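Local coordinates for protein complement factor MASP-3 (Homo sapiens, PDB 3DEM) that probably associates with mannan-binding lectin and ficolins through its calcium-binding CUB and EGF modules, as part of a serine protease of the complement system, at residues Y58-T63 with L68-G73; V256-H261 with W271-R276. All coordinates share one frame; numbering follows the deposited sequence.

Overall arrangement
Contact 1 joins neighbouring strands within one sheet of the first CUB domain, a hairpin at the sheet's edge, partly buried and held mainly by backbone hydrogen bonds. Contact 2 lies in the second CUB domain and is fully buried: its strands belong to opposing sheets, and side chains alone meet, through an aromatic pair and aliphatic tips. A CUB domain is a sandwich of two antiparallel sheets, and the two contacts sample the two ways in which such a fold holds together. They share no elements. The centres of contact 1 and contact 2 are about 64 Å apart, on opposite sides of the chain's centre. The nearest atoms of contact 1 and contact 2 are about 40 Å apart.

Contact 1: Y58-T63 with L68-G73; sequences YVKVET and LATFCG
Leu-68 opens the pairing with Val-61 by giving its backbone N-H to Val-61 O, N to O 2.8 Å, in a bent bond of 135° at the hydrogen. Its CG stands beside its own backbone N and opposite the carbonyl carbon (chi1 -57°), and CD1 settles 3.9 Å from Thr-63 CG2, the two side chains meeting nearly at a right angle, with Val-61 CG1 slightly farther off. Pro-91 lies against both Leu-68 and Thr-63. The hydroxyl of Thr-63 turns to Asp-65 in the hairpin loop.

Ala-69 follows and also bonds to Val-61 O through its N, at 3.0 Å. Two residues thus face one, a classic beta bulge, and the carbonyl of Val-61 takes both donors in its plane. In return Ala-69 O receives Val-61 N at 2.7 Å, almost straight at 173°.

Thr-70 forms the non-hydrogen-bonded pair with Lys-60, their side chains side by side and pointing the same way. Its methyl CG2 lies 4.1 Å from Tyr-58 CB, and its CA-H leans on Val-59 O.

Phe-71 makes a hydrogen-bonded pair with Val-59: Phe-71 N gives to Val-59 O and Val-59 N to Phe-71 O, each 2.9 Å. The ring goes to the face that carries Val-59, Val-61 and Ala-69, where Phe-71 CE2 comes obliquely within 4.5 Å of Val-61 CG2; Phe-46 of strand 37-47, in the facing sheet, packs on it too. Cys-72 then leaves the strand, tied by a disulfide to Cys-54.

The chemistry implies a division of labour: main-chain bonds fix the register of this edge hairpin, the bulge absorbs one extra residue without leaving either N-H unbonded, and the apolar face is turned to the interior of the CUB sandwich.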
ATOM      1  N   TYR A  58     -30.030   9.762  -4.823  1.00 40.47           N
ATOM      2  CA  TYR A  58     -28.686   9.985  -4.313  1.00 40.51           C
ATOM      3  C   TYR A  58     -27.889   8.731  -3.977  1.00 40.58           C
ATOM      4  O   TYR A  58     -28.444   7.652  -3.749  1.00 40.56           O
ATOM      5  CB  TYR A  58     -28.726  10.901  -3.089  1.00 40.56           C
ATOM      6  CG  TYR A  58     -29.488  10.341  -1.911  1.00 40.55           C
ATOM      7  CD1 TYR A  58     -28.896   9.429  -1.046  1.00 40.68           C
ATOM      8  CD2 TYR A  58     -30.795  10.738  -1.652  1.00 40.72           C
ATOM      9  CE1 TYR A  58     -29.584   8.920   0.040  1.00 40.33           C
ATOM     10  CE2 TYR A  58     -31.490  10.239  -0.565  1.00 40.55           C
ATOM     11  CZ  TYR A  58     -30.876   9.330   0.275  1.00 40.61           C
ATOM     12  OH  TYR A  58     -31.560   8.827   1.353  1.00 40.88           O
ATOM     13  N   VAL A  59     -26.571   8.895  -3.979  1.00 40.45           N
ATOM     14  CA  VAL A  59     -25.665   7.921  -3.401  1.00 40.40           C
ATOM     15  C   VAL A  59     -24.985   8.603  -2.222  1.00 40.47           C
ATOM     16  O   VAL A  59     -24.244   9.572  -2.391  1.00 40.63           O
ATOM     17  CB  VAL A  59     -24.610   7.418  -4.414  1.00 40.52           C
ATOM     18  CG1 VAL A  59     -23.563   6.566  -3.711  1.00 40.28           C
ATOM     19  CG2 VAL A  59     -25.273   6.629  -5.544  1.00 39.95           C
ATOM     20  N   LYS A  60     -25.264   8.107  -1.025  1.00 40.41           N
ATOM     21  CA  LYS A  60     -24.762   8.703   0.203  1.00 40.48           C
ATOM     22  C   LYS A  60     -23.653   7.822   0.774  1.00 40.66           C
ATOM     23  O   LYS A  60     -23.843   6.617   0.976  1.00 40.82           O
ATOM     24  CB  LYS A  60     -25.909   8.831   1.203  1.00 40.47           C
ATOM     25  CG  LYS A  60     -25.591   9.586   2.477  1.00 40.40           C
ATOM     26  CD  LYS A  60     -26.810   9.591   3.397  1.00 40.60           C
ATOM     27  CE  LYS A  60     -26.637  10.552   4.564  1.00 41.02           C
ATOM     28  NZ  LYS A  60     -27.883  10.686   5.388  1.00 40.84           N
ATOM     29  N   VAL A  61     -22.494   8.418   1.025  1.00 40.53           N
ATOM     30  CA  VAL A  61     -21.364   7.690   1.597  1.00 40.47           C
ATOM     31  C   VAL A  61     -21.063   8.233   2.982  1.00 40.56           C
ATOM     32  O   VAL A  61     -20.782   9.425   3.141  1.00 40.73           O
ATOM     33  CB  VAL A  61     -20.101   7.822   0.719  1.00 40.61           C
ATOM     34  CG1 VAL A  61     -18.945   7.035   1.323  1.00 40.32           C
ATOM     35  CG2 VAL A  61     -20.390   7.359  -0.711  1.00 40.32           C
ATOM     36  N   GLU A  62     -21.118   7.367   3.987  1.00 40.52           N
ATOM     37  CA  GLU A  62     -20.980   7.822   5.368  1.00 40.59           C
ATOM     38  C   GLU A  62     -20.315   6.799   6.285  1.00 40.56           C
ATOM     39  O   GLU A  62     -20.137   5.637   5.920  1.00 40.59           O
ATOM     40  CB  GLU A  62     -22.353   8.192   5.934  1.00 40.51           C
ATOM     41  CG  GLU A  62     -23.265   7.000   6.135  1.00 40.63           C
ATOM     42  CD  GLU A  62     -24.719   7.391   6.312  1.00 40.84           C
ATOM     43  OE1 GLU A  62     -24.992   8.439   6.942  1.00 41.02           O
ATOM     44  OE2 GLU A  62     -25.592   6.644   5.822  1.00 40.63           O
ATOM     45  N   THR A  63     -19.941   7.251   7.477  1.00 40.56           N
ATOM     46  CA  THR A  63     -19.493   6.356   8.533  1.00 40.55           C
ATOM     47  C   THR A  63     -20.612   6.241   9.559  1.00 40.63           C
ATOM     48  O   THR A  63     -21.752   6.619   9.284  1.00 40.70           O
ATOM     49  CB  THR A  63     -18.210   6.858   9.216  1.00 40.39           C
ATOM     50  OG1 THR A  63     -18.491   8.044   9.967  1.00 40.71           O
ATOM     51  CG2 THR A  63     -17.138   7.157   8.187  1.00 40.54           C
ATOM     52  N   LEU A  68     -19.685  11.414   4.701  1.00 40.51           N
ATOM     53  CA  LEU A  68     -18.479  11.718   3.940  1.00 40.57           C
ATOM     54  C   LEU A  68     -18.779  12.419   2.619  1.00 40.56           C
ATOM     55  O   LEU A  68     -18.078  13.362   2.239  1.00 40.52           O
ATOM     56  CB  LEU A  68     -17.681  10.439   3.677  1.00 40.44           C
ATOM     57  CG  LEU A  68     -17.266   9.631   4.908  1.00 40.57           C
ATOM     58  CD1 LEU A  68     -16.596   8.328   4.500  1.00 40.63           C
ATOM     59  CD2 LEU A  68     -16.351  10.445   5.802  1.00 40.50           C
ATOM     60  N   ALA A  69     -19.812  11.954   1.923  1.00 40.39           N
ATOM     61  CA  ALA A  69     -20.160  12.508   0.624  1.00 40.41           C
ATOM     62  C   ALA A  69     -21.575  12.134   0.210  1.00 40.38           C
ATOM     63  O   ALA A  69     -22.096  11.104   0.627  1.00 40.42           O
ATOM     64  CB  ALA A  69     -19.155  12.053  -0.431  1.00 40.40           C
ATOM     65  N   THR A  70     -22.188  12.988  -0.602  1.00 40.45           N
ATOM     66  CA  THR A  70     -23.489  12.717  -1.196  1.00 40.49           C
ATOM     67  C   THR A  70     -23.408  13.086  -2.665  1.00 40.40           C
ATOM     68  O   THR A  70     -23.004  14.196  -3.008  1.00 40.33           O
ATOM     69  CB  THR A  70     -24.612  13.537  -0.525  1.00 40.55           C
ATOM     70  OG1 THR A  70     -24.567  13.336   0.892  1.00 40.74           O
ATOM     71  CG2 THR A  70     -25.981  13.109  -1.043  1.00 40.48           C
ATOM     72  N   PHE A  71     -23.774  12.145  -3.527  1.00 40.38           N
ATOM     73  CA  PHE A  71     -23.664  12.347  -4.965  1.00 40.38           C
ATOM     74  C   PHE A  71     -25.005  12.221  -5.666  1.00 40.32           C
ATOM     75  O   PHE A  71     -25.867  11.449  -5.245  1.00 40.31           O
ATOM     76  CB  PHE A  71     -22.683  11.348  -5.579  1.00 40.29           C
ATOM     77  CG  PHE A  71     -21.290  11.447  -5.031  1.00 40.40           C
ATOM     78  CD1 PHE A  71     -20.517  12.580  -5.262  1.00 40.30           C
ATOM     79  CD2 PHE A  71     -20.743  10.397  -4.305  1.00 40.22           C
ATOM     80  CE1 PHE A  71     -19.228  12.670  -4.769  1.00 40.37           C
ATOM     81  CE2 PHE A  71     -19.455  10.479  -3.804  1.00 40.36           C
ATOM     82  CZ  PHE A  71     -18.692  11.619  -4.038  1.00 40.53           C
ATOM     83  N   CYS A  72     -25.167  12.988  -6.737  1.00 40.30           N
ATOM     84  CA  CYS A  72     -26.303  12.838  -7.634  1.00 40.26           C
ATOM     85  C   CYS A  72     -25.947  13.504  -8.959  1.00 40.32           C
ATOM     86  O   CYS A  72     -24.849  14.038  -9.101  1.00 40.36           O
ATOM     87  CB  CYS A  72     -27.586  13.411  -7.013  1.00 40.34           C
ATOM     88  SG  CYS A  72     -27.559  15.163  -6.553  1.00 39.74           S
ATOM     89  N   GLY A  73     -26.850  13.458  -9.932  1.00 40.24           N
ATOM     90  CA  GLY A  73     -26.578  14.054 -11.235  1.00 40.30           C
ATOM     91  C   GLY A  73     -25.914  13.102 -12.212  1.00 40.34           C
ATOM     92  O   GLY A  73     -25.619  11.953 -11.875  1.00 40.13           O
TER

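Contact 2: V256-H261 with W271-R276; sequences VLILFH and WRLSYR
Two different first torsions bring Phe-260 and Trp-271 together. The phenyl CG lies anti to its backbone N (chi1 -180°), whereas the indole CG sits between its backbone N and carbonyl carbon (chi1 54°), and the two side chains slide past each other in opposite directions. This is the interior of a CUB beta-sandwich: strand 255-261 belongs to one sheet and strand 272-277 to the other, and the nearest CA atoms, Phe-260 and Trp-271, are still 9.9 Å apart. Side chains span that gap.

The aromatic pair is T-shaped, with the edge of the indole directed at the face of the phenyl ring. The planes stand at 84°, and the centroids of the phenyl and the five-membered ring are 4.4 Å apart. Alongside, Trp-271 CZ2 touches Phe-260 CB at 3.9 Å, so the six-membered part of the indole rests on the root of the phenylalanine side chain. Tyr-187 adds a further edge-to-face partner to Phe-260, and the indole is flanked by Tyr-195, Phe-209 and Ile-228.

Farther along, Ile-258 carries the contact with both of its branches. CG2 meets Trp-271 CH2 obliquely at 4.1 Å, while CD1 reaches Leu-273 CD2 tip to tip at 3.9 Å. All four touching residues are buried, and they draw the two sheets together by aromatic and aliphatic contact rather than by backbone bonds. A calcium ion, bound by Glu-216, Asp-226, Asp-263 and Ser-265, lies about 8 Å from the phenyl side chain, which places the cluster near the metal end of the domain.

The indole N-H points almost straight at the pi face of Phe-260, an N-H...pi contact, with Trp-271 NE1 3.2 Å above the plane, over the ring centre.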
ATOM      1  N   VAL A 256      28.673   6.315  48.086  1.00 40.39           N
ATOM      2  CA  VAL A 256      27.482   7.069  47.735  1.00 40.41           C
ATOM      3  C   VAL A 256      26.754   6.379  46.590  1.00 40.50           C
ATOM      4  O   VAL A 256      27.385   5.868  45.657  1.00 40.63           O
ATOM      5  CB  VAL A 256      27.843   8.514  47.297  1.00 40.48           C
ATOM      6  CG1 VAL A 256      26.608   9.251  46.816  1.00 40.16           C
ATOM      7  CG2 VAL A 256      28.527   9.273  48.440  1.00 40.11           C
ATOM      8  N   LEU A 257      25.429   6.347  46.666  1.00 40.27           N
ATOM      9  CA  LEU A 257      24.628   5.871  45.548  1.00 40.35           C
ATOM     10  C   LEU A 257      23.787   6.993  44.958  1.00 40.42           C
ATOM     11  O   LEU A 257      23.081   7.701  45.676  1.00 40.50           O
ATOM     12  CB  LEU A 257      23.719   4.714  45.966  1.00 40.34           C
ATOM     13  CG  LEU A 257      22.700   4.301  44.898  1.00 40.65           C
ATOM     14  CD1 LEU A 257      23.369   3.532  43.752  1.00 40.33           C
ATOM     15  CD2 LEU A 257      21.559   3.493  45.506  1.00 40.33           C
ATOM     16  N   ILE A 258      23.872   7.151  43.644  1.00 40.51           N
ATOM     17  CA  ILE A 258      23.044   8.103  42.929  1.00 40.51           C
ATOM     18  C   ILE A 258      22.070   7.312  42.063  1.00 40.70           C
ATOM     19  O   ILE A 258      22.478   6.504  41.220  1.00 40.79           O
ATOM     20  CB  ILE A 258      23.889   9.040  42.047  1.00 40.71           C
ATOM     21  CG1 ILE A 258      24.891   9.822  42.906  1.00 40.99           C
ATOM     22  CG2 ILE A 258      22.999  10.002  41.274  1.00 40.93           C
ATOM     23  CD1 ILE A 258      26.186  10.129  42.200  1.00 40.79           C
ATOM     24  N   LEU A 259      20.782   7.533  42.297  1.00 40.48           N
ATOM     25  CA  LEU A 259      19.740   6.937  41.484  1.00 40.41           C
ATOM     26  C   LEU A 259      19.102   8.009  40.609  1.00 40.37           C
ATOM     27  O   LEU A 259      18.662   9.052  41.106  1.00 40.25           O
ATOM     28  CB  LEU A 259      18.682   6.265  42.366  1.00 40.21           C
ATOM     29  CG  LEU A 259      17.497   5.604  41.641  1.00 41.09           C
ATOM     30  CD1 LEU A 259      16.953   4.403  42.406  1.00 40.86           C
ATOM     31  CD2 LEU A 259      16.380   6.608  41.370  1.00 41.43           C
ATOM     32  N   PHE A 260      19.074   7.754  39.306  1.00 40.21           N
ATOM     33  CA  PHE A 260      18.420   8.647  38.365  1.00 40.40           C
ATOM     34  C   PHE A 260      17.270   7.936  37.667  1.00 40.34           C
ATOM     35  O   PHE A 260      17.477   6.959  36.955  1.00 40.40           O
ATOM     36  CB  PHE A 260      19.417   9.198  37.336  1.00 40.47           C
ATOM     37  CG  PHE A 260      18.799  10.134  36.330  1.00 40.55           C
ATOM     38  CD1 PHE A 260      17.965  11.168  36.745  1.00 40.49           C
ATOM     39  CD2 PHE A 260      19.062   9.992  34.972  1.00 40.60           C
ATOM     40  CE1 PHE A 260      17.392  12.036  35.821  1.00 40.42           C
ATOM     41  CE2 PHE A 260      18.498  10.854  34.040  1.00 40.49           C
ATOM     42  CZ  PHE A 260      17.660  11.880  34.467  1.00 40.59           C
ATOM     43  N   HIS A 261      16.059   8.433  37.885  1.00 40.29           N
ATOM     44  CA  HIS A 261      14.863   7.834  37.302  1.00 40.44           C
ATOM     45  C   HIS A 261      14.303   8.749  36.223  1.00 40.40           C
ATOM     46  O   HIS A 261      14.179   9.951  36.436  1.00 40.52           O
ATOM     47  CB  HIS A 261      13.802   7.602  38.387  1.00 40.37           C
ATOM     48  CG  HIS A 261      12.528   6.988  37.880  1.00 40.38           C
ATOM     49  ND1 HIS A 261      11.454   7.741  37.454  1.00 40.40           N
ATOM     50  CD2 HIS A 261      12.151   5.694  37.754  1.00 40.29           C
ATOM     51  CE1 HIS A 261      10.478   6.938  37.070  1.00 40.36           C
ATOM     52  NE2 HIS A 261      10.875   5.690  37.243  1.00 40.29           N
ATOM     53  N   TRP A 271      21.952  16.226  33.573  1.00 40.59           N
ATOM     54  CA  TRP A 271      22.767  16.735  34.668  1.00 40.56           C
ATOM     55  C   TRP A 271      24.181  16.176  34.637  1.00 40.39           C
ATOM     56  O   TRP A 271      24.454  15.144  34.020  1.00 40.22           O
ATOM     57  CB  TRP A 271      22.122  16.380  36.014  1.00 40.43           C
ATOM     58  CG  TRP A 271      21.840  14.904  36.166  1.00 40.57           C
ATOM     59  CD1 TRP A 271      20.685  14.252  35.834  1.00 40.49           C
ATOM     60  CD2 TRP A 271      22.731  13.904  36.686  1.00 40.58           C
ATOM     61  NE1 TRP A 271      20.802  12.903  36.115  1.00 40.83           N
ATOM     62  CE2 TRP A 271      22.047  12.665  36.636  1.00 40.60           C
ATOM     63  CE3 TRP A 271      24.041  13.931  37.175  1.00 40.77           C
ATOM     64  CZ2 TRP A 271      22.631  11.469  37.061  1.00 40.22           C
ATOM     65  CZ3 TRP A 271      24.618  12.742  37.605  1.00 40.66           C
ATOM     66  CH2 TRP A 271      23.913  11.527  37.543  1.00 40.54           C
ATOM     67  N   ARG A 272      25.072  16.873  35.324  1.00 40.34           N
ATOM     68  CA  ARG A 272      26.459  16.470  35.452  1.00 40.37           C
ATOM     69  C   ARG A 272      26.936  16.826  36.853  1.00 40.50           C
ATOM     70  O   ARG A 272      26.601  17.880  37.384  1.00 40.54           O
ATOM     71  CB  ARG A 272      27.324  17.191  34.413  1.00 40.45           C
ATOM     72  CG  ARG A 272      28.813  17.154  34.712  1.00 40.37           C
ATOM     73  CD  ARG A 272      29.614  17.973  33.717  1.00 40.29           C
ATOM     74  NE  ARG A 272      30.992  18.150  34.170  1.00 40.78           N
ATOM     75  CZ  ARG A 272      32.074  17.804  33.472  1.00 41.26           C
ATOM     76  NH1 ARG A 272      31.961  17.269  32.259  1.00 40.98           N
ATOM     77  NH2 ARG A 272      33.281  18.012  33.982  1.00 40.80           N
ATOM     78  N   LEU A 273      27.715  15.944  37.457  1.00 40.56           N
ATOM     79  CA  LEU A 273      28.325  16.276  38.726  1.00 40.64           C
ATOM     80  C   LEU A 273      29.771  15.821  38.741  1.00 40.79           C
ATOM     81  O   LEU A 273      30.173  14.931  37.978  1.00 40.79           O
ATOM     82  CB  LEU A 273      27.538  15.676  39.902  1.00 40.73           C
ATOM     83  CG  LEU A 273      27.492  14.163  40.119  1.00 40.91           C
ATOM     84  CD1 LEU A 273      28.773  13.666  40.808  1.00 40.63           C
ATOM     85  CD2 LEU A 273      26.266  13.798  40.936  1.00 40.39           C
ATOM     86  N   SER A 274      30.559  16.456  39.594  1.00 40.55           N
ATOM     87  CA  SER A 274      31.886  15.966  39.882  1.00 40.59           C
ATOM     88  C   SER A 274      31.933  15.627  41.361  1.00 40.58           C
ATOM     89  O   SER A 274      31.259  16.260  42.173  1.00 40.73           O
ATOM     90  CB  SER A 274      32.948  17.012  39.534  1.00 40.43           C
ATOM     91  OG  SER A 274      32.790  18.174  40.328  1.00 40.85           O
ATOM     92  N   TYR A 275      32.720  14.620  41.710  1.00 40.54           N
ATOM     93  CA  TYR A 275      32.889  14.262  43.105  1.00 40.59           C
ATOM     94  C   TYR A 275      34.354  14.269  43.470  1.00 40.63           C
ATOM     95  O   TYR A 275      35.213  14.103  42.610  1.00 40.55           O
ATOM     96  CB  TYR A 275      32.285  12.885  43.399  1.00 40.49           C
ATOM     97  CG  TYR A 275      33.120  11.723  42.907  1.00 40.24           C
ATOM     98  CD1 TYR A 275      34.205  11.252  43.649  1.00 40.65           C
ATOM     99  CD2 TYR A 275      32.827  11.091  41.709  1.00 40.06           C
ATOM    100  CE1 TYR A 275      34.978  10.190  43.204  1.00 40.15           C
ATOM    101  CE2 TYR A 275      33.588  10.029  41.256  1.00 40.18           C
ATOM    102  CZ  TYR A 275      34.662   9.585  42.007  1.00 40.23           C
ATOM    103  OH  TYR A 275      35.424   8.531  41.565  1.00 40.15           O
ATOM    104  N   ARG A 276      34.620  14.445  44.757  1.00 41.10           N
ATOM    105  CA  ARG A 276      35.969  14.476  45.289  1.00 41.54           C
ATOM    106  C   ARG A 276      35.955  13.831  46.663  1.00 41.85           C
ATOM    107  O   ARG A 276      35.127  14.162  47.505  1.00 41.77           O
ATOM    108  CB  ARG A 276      36.468  15.918  45.399  1.00 41.40           C
ATOM    109  CG  ARG A 276      36.727  16.562  44.059  1.00 41.78           C
ATOM    110  CD  ARG A 276      36.876  18.073  44.151  1.00 41.40           C
ATOM    111  NE  ARG A 276      37.043  18.643  42.817  1.00 40.78           N
ATOM    112  CZ  ARG A 276      36.059  18.765  41.931  1.00 40.62           C
ATOM    113  NH1 ARG A 276      34.833  18.368  42.240  1.00 39.50           N
ATOM    114  NH2 ARG A 276      36.302  19.285  40.735  1.00 40.79           N
TER